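Ferredoxin (Mycobacterium smegmatis, PDB 2V2K) carries electrons between partners in diverse metabolic reactions, using one [3Fe-4S] and one [4Fe-4S] iron-sulfur cluster. Local coordinates at residues 27-32 and 87-92. Sequence-based numbering, arbitrary orientation.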
# COMPACT_ATOMS: atom_id res chain seq x y z
N GLU A 27 3.79 -2.04 5.80
CA GLU A 27 3.99 -0.64 6.21
C GLU A 27 5.37 -0.08 5.88
O GLU A 27 6.39 -0.66 6.26
CB GLU A 27 3.76 -0.50 7.71
CG GLU A 27 3.69 0.95 8.17
CD GLU A 27 3.41 1.11 9.64
OE1 GLU A 27 3.16 0.08 10.32
OE2 GLU A 27 3.47 2.26 10.14
N GLY A 28 5.39 1.06 5.19
CA GLY A 28 6.61 1.85 4.96
C GLY A 28 6.62 3.07 5.90
O GLY A 28 5.72 3.24 6.72
N ALA A 29 7.64 3.90 5.76
CA ALA A 29 7.72 5.17 6.48
C ALA A 29 6.61 6.15 6.11
O ALA A 29 6.12 6.87 6.99
CB ALA A 29 9.09 5.81 6.22
N ARG A 30 6.24 6.21 4.83
CA ARG A 30 5.29 7.20 4.31
C ARG A 30 3.85 6.72 4.11
O ARG A 30 2.92 7.53 4.17
CB ARG A 30 5.77 7.75 2.95
CG ARG A 30 7.13 8.39 2.96
CD ARG A 30 7.23 9.59 3.89
NE ARG A 30 6.36 10.72 3.56
CZ ARG A 30 6.59 11.64 2.62
NH1 ARG A 30 7.68 11.57 1.84
NH2 ARG A 30 5.74 12.65 2.43
N MET A 31 3.68 5.44 3.82
CA MET A 31 2.35 4.86 3.53
C MET A 31 2.39 3.34 3.70
O MET A 31 3.44 2.78 4.03
CB MET A 31 1.86 5.24 2.10
CG MET A 31 2.76 4.78 0.98
SD MET A 31 2.27 5.38 -0.66
CE MET A 31 0.79 4.43 -1.01
N LEU A 32 1.23 2.70 3.54
CA LEU A 32 1.14 1.24 3.40
C LEU A 32 1.08 0.86 1.90
O LEU A 32 0.75 1.69 1.06
CB LEU A 32 -0.06 0.67 4.15
CG LEU A 32 0.29 0.35 5.60
CD1 LEU A 32 0.56 1.67 6.34
CD2 LEU A 32 -0.80 -0.47 6.28
N VAL A 87 7.12 -8.95 9.44
CA VAL A 87 8.03 -7.95 8.87
C VAL A 87 7.98 -6.61 9.65
O VAL A 87 9.03 -6.00 9.94
CB VAL A 87 7.68 -7.69 7.37
CG1 VAL A 87 8.55 -6.62 6.78
CG2 VAL A 87 7.84 -8.99 6.56
N GLY A 88 6.78 -6.16 9.99
CA GLY A 88 6.58 -4.86 10.62
C GLY A 88 6.93 -3.72 9.68
O GLY A 88 7.02 -3.91 8.46
N GLN A 89 7.14 -2.52 10.25
CA GLN A 89 7.45 -1.35 9.44
C GLN A 89 8.87 -1.44 8.93
O GLN A 89 9.77 -1.78 9.70
CB GLN A 89 7.30 -0.04 10.25
CG GLN A 89 7.16 1.21 9.38
CD GLN A 89 8.39 2.12 9.33
OE1 GLN A 89 9.51 1.68 9.06
NE2 GLN A 89 8.16 3.42 9.57
N THR A 90 9.08 -1.15 7.65
CA THR A 90 10.42 -1.14 7.06
C THR A 90 10.59 0.07 6.13
O THR A 90 9.63 0.54 5.53
CB THR A 90 10.76 -2.44 6.28
OG1 THR A 90 9.85 -2.61 5.20
CG2 THR A 90 10.71 -3.67 7.18
N ASP A 91 11.82 0.56 6.03
CA ASP A 91 12.11 1.77 5.24
C ASP A 91 12.39 1.39 3.79
O ASP A 91 13.48 1.64 3.26
CB ASP A 91 13.26 2.58 5.88
N ASN A 92 11.38 0.80 3.15
CA ASN A 92 11.51 0.33 1.77
C ASN A 92 10.74 1.19 0.76
O ASN A 92 10.65 0.84 -0.40
CB ASN A 92 11.08 -1.15 1.70
CG ASN A 92 12.19 -2.09 2.12
OD1 ASN A 92 13.20 -2.20 1.43
ND2 ASN A 92 12.01 -2.79 3.24
O HOH W 1 7.22 -3.39 5.82
O HOH W 2 4.31 -4.29 7.59
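With CG anti to the backbone N in both E27 (chi1 -169°) and Q89 (chi1 -161°), the methylenes of the two side chains meet, CG of E27 lying 3.7 Å from CG of Q89. Beyond that point E27 runs on extended, whereas Q89 bends at chi2 (-106°), which carries CD over the peptide of G28; its NE2 comes within 3.6 Å of A29 CA. Between these two side chains the closest contact is carbon on carbon, while Q89 CG also rests against G28 O. The methylenes of each residue thus supply a nonpolar contact and leave the polar ends to other partners, the E27 carboxylate being held by salt bridges from OE2 to K12 and K14. One direct bond joins the backbones: T90 N donates to E27 O, 3.1 Å away, almost straight at the hydrogen. Next to it, G28 CA lies 3.3 Å from T90 O in a CA-H...O contact. G88, at positive phi just after helix 84-87, has the backbone shape that glycine accepts most easily. One water donates to both E27 O and G88 O and accepts from T90 OG1, and that hydroxyl also takes the N92 ND2 bond of 2.9 Å. The arrangement fastens the loop after helix 84-87 to the turn between antiparallel strands 25-27 and 32-34, a β-hairpin of the ferredoxin core whose L32 lines the pocket of an Fe3-S4 cluster.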